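Local coordinates for alpha-Amylase (Thermotoga maritima, PDB 2B5D), which is a glycoside hydrolase of family 57, with a parallel-stranded beta/alpha core followed by a largely helical C-terminal region, at residues 145-149 against 150-154; 181-185 against 186-190; 493-497 against 498-502. All coordinates share one frame; numbering follows the deposited sequence. Where two conformers were deposited one is given.

Overall arrangement
Contacts 1 and 2 are neighbours in the beta/alpha core, and contact 3 lies far off in the helical C-terminal region. Contact 1 belongs to the loop after strand 137-142, contact 2 to the end of strand 180-182 and the loop beyond it. The two strands pair in parallel, so both loops leave the same end of the sheet; their centres are about 9 Å apart, and Pro150 touches Gly187 while Gln153 meets Tyr189. Contact 3, last along the chain, turns between helices 473-496 and 502-511, its centre about 29 Å from that of contact 1 and about 36 Å from that of contact 2. Two contacts thus shape one rim of the core, the third an outer helical corner.

Contact 1 (145-149 against 150-154); sequences THAFL and PLYQM
Two overlapping beta turns lie in the loop between strand 137-142 and helix 156-174, and on them the aromatic ring of Phe148 lies against Pro150. The proline comes over one face: its CD sits 3.7 Å from the centroid of the Phe148 ring, only 5° off the normal, a CH-pi contact. Pro150 CG continues along that face to the far end of the ring, 3.7 Å from Phe148 CZ. Phe148 chi1 of 177° sets CG opposite the backbone N, which carries the ring forward beside its own carbonyl and over the residues that follow. Leu151 CB also meets the ring, 3.9 Å from Phe148 CD1.

In the backbone, Leu151 N binds Phe148 O at 3.0 Å, and Tyr152 N binds Leu149 O at the same spacing. Tyr152 lays its ring back along the first turn, its CD2 3.4 Å from Phe148 O and its CE2 4.1 Å from Ala147 CB. Gln153 folds its amide back over the second turn: NE2 reaches Pro150 O at 2.9 Å, nearly straight at 161° and on a lone pair in the carbonyl plane, which fixes the amide's rotation.

Beyond the turns, Tyr152 packs on helices 156-174 and 418-436 and on Leu299 of the second subunit, while His146 stacks on His12 and bonds to His10. The turns thus sit in a beta-alpha loop at the C-terminal end of parallel strand 137-142, in the beta/alpha core of this family 57 protein.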
loop_
_atom_site.group_PDB
_atom_site.type_symbol
_atom_site.label_atom_id
_atom_site.label_comp_id
_atom_site.label_asym_id
_atom_site.label_seq_id
_atom_site.Cartn_x
_atom_site.Cartn_y
_atom_site.Cartn_z
ATOM N N THR A 145 -6.891 24.080 -18.169
ATOM C CA THR A 145 -6.838 22.861 -17.436
ATOM C C THR A 145 -6.919 23.091 -15.916
ATOM O O THR A 145 -6.703 22.152 -15.165
ATOM C CB THR A 145 -5.634 22.063 -17.977
ATOM O OG1 THR A 145 -6.099 20.835 -18.535
ATOM C CG2 THR A 145 -4.517 21.895 -17.071
ATOM N N HIS A 146 -7.200 24.340 -15.488
ATOM C CA HIS A 146 -7.326 24.704 -14.069
ATOM C C HIS A 146 -5.978 24.447 -13.415
ATOM O O HIS A 146 -5.884 24.006 -12.258
ATOM C CB HIS A 146 -8.446 23.895 -13.418
ATOM C CG HIS A 146 -9.019 24.484 -12.162
ATOM N ND1 HIS A 146 -8.503 24.209 -10.905
ATOM C CD2 HIS A 146 -10.122 25.251 -11.958
ATOM C CE1 HIS A 146 -9.232 24.831 -9.994
ATOM N NE2 HIS A 146 -10.227 25.459 -10.605
ATOM N N ALA A 147 -4.921 24.686 -14.179
ATOM C CA ALA A 147 -3.590 24.708 -13.598
ATOM C C ALA A 147 -3.430 25.931 -12.697
ATOM O O ALA A 147 -4.000 26.988 -12.956
ATOM C CB ALA A 147 -2.489 24.716 -14.735
ATOM N N PHE A 148 -2.593 25.813 -11.686
ATOM C CA PHE A 148 -2.360 26.896 -10.779
ATOM C C PHE A 148 -1.237 27.706 -11.401
ATOM O O PHE A 148 -0.084 27.323 -11.302
ATOM C CB PHE A 148 -1.976 26.332 -9.409
ATOM C CG PHE A 148 -1.625 27.353 -8.382
ATOM C CD1 PHE A 148 -0.352 27.384 -7.863
ATOM C CD2 PHE A 148 -2.591 28.198 -7.844
ATOM C CE1 PHE A 148 0.004 28.319 -6.873
ATOM C CE2 PHE A 148 -2.256 29.124 -6.843
ATOM C CZ PHE A 148 -0.926 29.170 -6.361
ATOM N N LEU A 149 -1.601 28.872 -11.968
ATOM C CA LEU A 149 -0.701 29.604 -12.886
ATOM C C LEU A 149 0.532 30.147 -12.196
ATOM O O LEU A 149 1.551 30.185 -12.813
ATOM C CB LEU A 149 -1.431 30.690 -13.666
ATOM C CG LEU A 149 -2.627 30.171 -14.449
ATOM C CD1 LEU A 149 -3.478 31.332 -15.051
ATOM C CD2 LEU A 149 -2.229 29.079 -15.514
ATOM N N PRO A 150 0.438 30.575 -10.915
ATOM C CA PRO A 150 1.671 31.023 -10.240
ATOM C C PRO A 150 2.747 29.950 -10.086
ATOM O O PRO A 150 3.935 30.272 -9.882
ATOM C CB PRO A 150 1.179 31.482 -8.838
ATOM C CG PRO A 150 -0.237 31.703 -8.989
ATOM C CD PRO A 150 -0.746 30.765 -10.053
ATOM N N LEU A 151 2.362 28.684 -10.123
ATOM C CA LEU A 151 3.384 27.666 -10.127
ATOM C C LEU A 151 4.236 27.703 -11.420
ATOM O O LEU A 151 5.422 27.419 -11.391
ATOM C CB LEU A 151 2.749 26.279 -9.928
ATOM C CG LEU A 151 3.747 25.123 -9.731
ATOM C CD1 LEU A 151 4.721 25.359 -8.537
ATOM C CD2 LEU A 151 2.974 23.780 -9.639
ATOM N N TYR A 152 3.619 28.088 -12.528
ATOM C CA TYR A 152 4.240 28.115 -13.858
ATOM C C TYR A 152 4.696 29.501 -14.387
ATOM O O TYR A 152 4.936 29.663 -15.595
ATOM C CB TYR A 152 3.247 27.524 -14.845
ATOM C CG TYR A 152 2.927 26.116 -14.429
ATOM C CD1 TYR A 152 3.901 25.103 -14.573
ATOM C CD2 TYR A 152 1.674 25.788 -13.836
ATOM C CE1 TYR A 152 3.654 23.827 -14.175
ATOM C CE2 TYR A 152 1.415 24.462 -13.418
ATOM C CZ TYR A 152 2.414 23.498 -13.595
ATOM O OH TYR A 152 2.211 22.184 -13.231
ATOM N N GLN A 153 4.829 30.479 -13.494
ATOM C CA GLN A 153 5.057 31.861 -13.937
ATOM C C GLN A 153 6.392 32.052 -14.696
ATOM O O GLN A 153 6.562 33.026 -15.433
ATOM C CB GLN A 153 4.963 32.841 -12.789
ATOM C CG GLN A 153 5.988 32.703 -11.726
ATOM C CD GLN A 153 5.630 33.563 -10.520
ATOM O OE1 GLN A 153 6.168 34.650 -10.340
ATOM N NE2 GLN A 153 4.685 33.095 -9.720
ATOM N N MET A 154 7.313 31.117 -14.488
ATOM C CA MET A 154 8.570 31.161 -15.180
ATOM C C MET A 154 8.500 30.566 -16.588
ATOM O O MET A 154 9.481 30.560 -17.283
ATOM C CB MET A 154 9.679 30.520 -14.350
ATOM C CG MET A 154 11.020 30.850 -14.927
ATOM S SD MET A 154 12.272 30.697 -13.681
ATOM C CE MET A 154 13.719 31.094 -14.694
#

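Contact 2 (181-185 against 186-190); sequences IWLAE and CGYYQ
At the end of strand 180-182 the chain makes two successive turns, and Cys186 is folded back toward Trp182. In the Trp182 conformer described here, one of two deposited, the thiol is a sulfur-aromatic neighbour: Cys186 SG lies over one face of the indole, 3.7 Å from the centroid of its six-membered ring, offset toward the rim. The other conformer may alter this, so the close approach is doubtful in detail. Cys186 chi1 of -71° keeps SG beside the backbone N, on the side facing the indole.

The first turn, of type II, is closed by Cys186 N to Leu183 O at 2.9 Å. The second follows at once, with Glu185 and Cys186 both in the left-handed region; Gly187 N bonds to Ala184 O at 3.0 Å, fairly straight at 164°. Together they swing the chain aside beyond this parallel strand of the core sheet. Ala184 O is gripped twice, because a water donates to it and to Gly187 O, 2.9 Å from each, bridging the two carbonyls.

Leu183 leans into the bend: its CD1 comes 3.3 Å from Gly187 O and 4.0 Å from Tyr188 CD1, meeting the phenol ring at its edge, in plane. The far end of that ring is held by Asp193, which accepts a hydrogen bond from Tyr188 OH, and Phe204 of strand 203-206 packs beside both Leu183 and Tyr188.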
loop_
_atom_site.group_PDB
_atom_site.type_symbol
_atom_site.label_atom_id
_atom_site.label_comp_id
_atom_site.label_asym_id
_atom_site.label_seq_id
_atom_site.Cartn_x
_atom_site.Cartn_y
_atom_site.Cartn_z
ATOM N N ILE A 181 -12.792 35.952 -16.546
ATOM C CA ILE A 181 -12.101 34.707 -16.310
ATOM C C ILE A 181 -11.948 34.437 -14.797
ATOM O O ILE A 181 -11.746 35.358 -13.985
ATOM C CB ILE A 181 -10.682 34.706 -16.919
ATOM C CG1 ILE A 181 -10.120 33.261 -16.869
ATOM C CG2 ILE A 181 -9.829 35.661 -16.136
ATOM C CD1 ILE A 181 -8.805 32.943 -17.646
ATOM N N TRP A 182 -12.028 33.168 -14.438
ATOM C CA TRP A 182 -11.688 32.769 -13.085
ATOM C C TRP A 182 -10.380 32.019 -13.180
ATOM O O TRP A 182 -10.290 31.046 -13.869
ATOM C CB TRP A 182 -12.777 31.842 -12.526
ATOM C CG TRP A 182 -12.427 31.238 -11.187
ATOM C CD1 TRP A 182 -11.734 30.100 -10.967
ATOM C CD2 TRP A 182 -12.704 31.799 -9.888
ATOM N NE1 TRP A 182 -11.581 29.886 -9.628
ATOM C CE2 TRP A 182 -12.164 30.914 -8.934
ATOM C CE3 TRP A 182 -13.340 32.974 -9.442
ATOM C CZ2 TRP A 182 -12.285 31.130 -7.539
ATOM C CZ3 TRP A 182 -13.460 33.202 -8.029
ATOM C CH2 TRP A 182 -12.909 32.295 -7.113
ATOM N N LEU A 183 -9.369 32.478 -12.474
ATOM C CA LEU A 183 -8.131 31.764 -12.393
ATOM C C LEU A 183 -8.256 30.649 -11.316
ATOM O O LEU A 183 -8.813 30.854 -10.213
ATOM C CB LEU A 183 -7.049 32.759 -11.996
ATOM C CG LEU A 183 -7.024 34.167 -12.644
ATOM C CD1 LEU A 183 -5.953 35.052 -11.975
ATOM C CD2 LEU A 183 -6.728 34.078 -14.173
ATOM N N ALA A 184 -7.725 29.479 -11.624
ATOM C CA ALA A 184 -7.717 28.352 -10.675
ATOM C C ALA A 184 -7.089 28.806 -9.362
ATOM O O ALA A 184 -5.966 29.352 -9.378
ATOM C CB ALA A 184 -6.914 27.208 -11.264
ATOM N N GLU A 185 -7.827 28.598 -8.239
ATOM C CA GLU A 185 -7.394 28.960 -6.895
ATOM C C GLU A 185 -7.134 30.441 -6.722
ATOM O O GLU A 185 -6.341 30.827 -5.870
ATOM C CB GLU A 185 -6.124 28.186 -6.449
ATOM C CG GLU A 185 -6.176 26.633 -6.504
ATOM C CD GLU A 185 -7.426 26.067 -5.825
ATOM O OE1 GLU A 185 -7.745 26.533 -4.682
ATOM O OE2 GLU A 185 -8.073 25.174 -6.436
ATOM N N CYS A 186 -7.768 31.273 -7.544
ATOM C CA CYS A 186 -7.407 32.706 -7.672
ATOM C C CYS A 186 -5.898 32.967 -7.767
ATOM O O CYS A 186 -5.406 34.013 -7.322
ATOM C CB CYS A 186 -8.093 33.533 -6.533
ATOM S SG CYS A 186 -9.903 33.610 -6.867
ATOM N N GLY A 187 -5.157 31.998 -8.282
ATOM C CA GLY A 187 -3.717 32.125 -8.380
ATOM C C GLY A 187 -3.370 33.248 -9.367
ATOM O O GLY A 187 -3.629 33.164 -10.556
ATOM N N TYR A 188 -2.825 34.311 -8.822
ATOM C CA TYR A 188 -2.557 35.511 -9.539
ATOM C C TYR A 188 -1.143 35.881 -9.147
ATOM O O TYR A 188 -0.771 35.754 -7.984
ATOM C CB TYR A 188 -3.526 36.653 -9.182
ATOM C CG TYR A 188 -3.130 37.940 -9.967
ATOM C CD1 TYR A 188 -3.548 38.137 -11.314
ATOM C CD2 TYR A 188 -2.295 38.898 -9.393
ATOM C CE1 TYR A 188 -3.175 39.302 -12.034
ATOM C CE2 TYR A 188 -1.908 40.028 -10.101
ATOM C CZ TYR A 188 -2.331 40.214 -11.423
ATOM O OH TYR A 188 -1.948 41.355 -12.082
ATOM N N TYR A 189 -0.350 36.251 -10.145
ATOM C CA TYR A 189 0.985 36.824 -9.922
ATOM C C TYR A 189 1.144 38.071 -10.806
ATOM O O TYR A 189 0.451 38.250 -11.807
ATOM C CB TYR A 189 2.114 35.808 -10.206
ATOM C CG TYR A 189 2.202 35.357 -11.644
ATOM C CD1 TYR A 189 1.405 34.297 -12.110
ATOM C CD2 TYR A 189 3.056 35.998 -12.539
ATOM C CE1 TYR A 189 1.485 33.857 -13.458
ATOM C CE2 TYR A 189 3.156 35.587 -13.859
ATOM C CZ TYR A 189 2.378 34.514 -14.311
ATOM O OH TYR A 189 2.473 34.142 -15.611
ATOM N N GLN A 190 2.057 38.931 -10.421
ATOM C CA GLN A 190 2.130 40.239 -11.051
ATOM C C GLN A 190 2.594 40.181 -12.497
ATOM O O GLN A 190 3.622 39.584 -12.818
ATOM C CB GLN A 190 3.061 41.127 -10.238
ATOM C CG GLN A 190 2.333 41.972 -9.300
ATOM C CD GLN A 190 3.239 42.995 -8.736
ATOM O OE1 GLN A 190 2.895 44.170 -8.704
ATOM N NE2 GLN A 190 4.440 42.575 -8.309
HETATM O O HOH W 1 -4.150 30.405 -11.405
#

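Contact 3 (493-497 against 498-502); sequences DQLVS and GRIDE
Leu495 and Ile500 make the tight, apolar part of this helix end: the two side chains run side by side, pointing the same way, with Leu495 CD1 3.8 Å from Ile500 CD1. Close by, the extended Gln494 chain runs along the returning backbone, its CB 3.7 Å from Ile500 CA.

The contact is looser and opens to solvent at Ser497 and Gly498. Gly498 N makes a weak bond, 3.4 Å, to Leu495 O, and its positive phi of 85° turns the chain out of the helix. Ser497 folds its hydroxyl back toward the last turn, OG donating to Asp493 O at 2.8 Å.

Arg499 faces the third subunit instead. It stretches backward, one guanidinium face over the backbone of Asp493 and Gln494, with NH1 3.7 Å from Gln494 CG, and its NH2 forms a salt bridge with Asp22 of that subunit.

Asp501 N-caps the next helix, its OD2 weakly bonded to the amides of Glu503 and Met504. The turn therefore joins helix 473-496 to helix 502-511, while Leu495 and Ile500 rest together on helix 443-458.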
loop_
_atom_site.group_PDB
_atom_site.type_symbol
_atom_site.label_atom_id
_atom_site.label_comp_id
_atom_site.label_asym_id
_atom_site.label_seq_id
_atom_site.Cartn_x
_atom_site.Cartn_y
_atom_site.Cartn_z
ATOM N N ASP A 493 9.179 10.631 -27.666
ATOM C CA ASP A 493 10.112 9.643 -28.176
ATOM C C ASP A 493 9.830 9.160 -29.592
ATOM O O ASP A 493 10.734 9.077 -30.405
ATOM C CB ASP A 493 10.166 8.475 -27.225
ATOM C CG ASP A 493 10.934 8.807 -26.007
ATOM O OD1 ASP A 493 11.617 9.873 -26.027
ATOM O OD2 ASP A 493 10.855 8.022 -25.037
ATOM N N GLN A 494 8.576 8.874 -29.890
ATOM C CA GLN A 494 8.235 8.484 -31.238
ATOM C C GLN A 494 8.545 9.597 -32.250
ATOM O O GLN A 494 8.980 9.309 -33.358
ATOM C CB GLN A 494 6.777 8.082 -31.314
ATOM C CG GLN A 494 6.477 6.962 -30.366
ATOM C CD GLN A 494 5.024 6.587 -30.331
ATOM O OE1 GLN A 494 4.631 5.726 -29.555
ATOM N NE2 GLN A 494 4.213 7.217 -31.170
ATOM N N LEU A 495 8.335 10.854 -31.857
ATOM C CA LEU A 495 8.448 11.968 -32.780
ATOM C C LEU A 495 9.900 12.200 -33.086
ATOM O O LEU A 495 10.294 12.224 -34.240
ATOM C CB LEU A 495 7.821 13.246 -32.209
ATOM C CG LEU A 495 7.672 14.423 -33.189
ATOM C CD1 LEU A 495 6.714 14.087 -34.349
ATOM C CD2 LEU A 495 7.139 15.599 -32.435
ATOM N N VAL A 496 10.681 12.328 -32.030
ATOM C CA VAL A 496 12.099 12.614 -32.091
ATOM C C VAL A 496 12.915 11.538 -32.843
ATOM O O VAL A 496 14.100 11.739 -33.149
ATOM C CB VAL A 496 12.603 12.856 -30.636
ATOM C CG1 VAL A 496 14.106 12.723 -30.479
ATOM C CG2 VAL A 496 12.138 14.224 -30.173
ATOM N N SER A 497 12.285 10.411 -33.166
ATOM C CA SER A 497 13.034 9.294 -33.736
ATOM C C SER A 497 12.423 8.691 -35.008
ATOM O O SER A 497 12.890 7.676 -35.484
ATOM C CB SER A 497 13.269 8.212 -32.671
ATOM O OG SER A 497 12.060 7.554 -32.351
ATOM N N GLY A 498 11.397 9.313 -35.568
ATOM C CA GLY A 498 10.828 8.822 -36.817
ATOM C C GLY A 498 9.793 7.721 -36.667
ATOM O O GLY A 498 9.088 7.384 -37.633
ATOM N N ARG A 499 9.668 7.164 -35.469
ATOM C CA ARG A 499 8.808 6.001 -35.297
ATOM C C ARG A 499 7.458 6.324 -34.655
ATOM O O ARG A 499 7.029 5.675 -33.687
ATOM C CB ARG A 499 9.541 4.863 -34.557
ATOM C CG ARG A 499 10.360 5.315 -33.369
ATOM C CD ARG A 499 10.900 4.151 -32.533
ATOM N NE ARG A 499 11.227 4.623 -31.192
ATOM C CZ ARG A 499 10.351 4.695 -30.188
ATOM N NH1 ARG A 499 9.088 4.302 -30.383
ATOM N NH2 ARG A 499 10.731 5.152 -28.989
ATOM N N ILE A 500 6.776 7.319 -35.214
ATOM C CA ILE A 500 5.416 7.599 -34.750
ATOM C C ILE A 500 4.584 6.337 -34.869
ATOM O O ILE A 500 4.542 5.711 -35.928
ATOM C CB ILE A 500 4.735 8.773 -35.501
ATOM C CG1 ILE A 500 5.444 10.085 -35.183
ATOM C CG2 ILE A 500 3.245 8.885 -35.127
ATOM C CD1 ILE A 500 4.975 11.223 -36.074
ATOM N N ASP A 501 3.899 6.006 -33.778
ATOM C CA ASP A 501 3.138 4.784 -33.632
ATOM C C ASP A 501 1.683 5.171 -33.679
ATOM O O ASP A 501 1.107 5.634 -32.707
ATOM C CB ASP A 501 3.534 4.172 -32.292
ATOM C CG ASP A 501 2.816 2.880 -31.972
ATOM O OD1 ASP A 501 3.398 2.134 -31.132
ATOM O OD2 ASP A 501 1.698 2.633 -32.511
ATOM N N GLU A 502 1.070 4.966 -34.824
ATOM C CA GLU A 502 -0.216 5.557 -35.072
ATOM C C GLU A 502 -1.357 5.015 -34.272
ATOM O O GLU A 502 -2.341 5.723 -34.050
ATOM C CB GLU A 502 -0.560 5.492 -36.543
ATOM C CG GLU A 502 0.252 6.455 -37.378
ATOM C CD GLU A 502 -0.347 6.592 -38.759
ATOM O OE1 GLU A 502 -1.585 6.856 -38.829
ATOM O OE2 GLU A 502 0.413 6.419 -39.753
#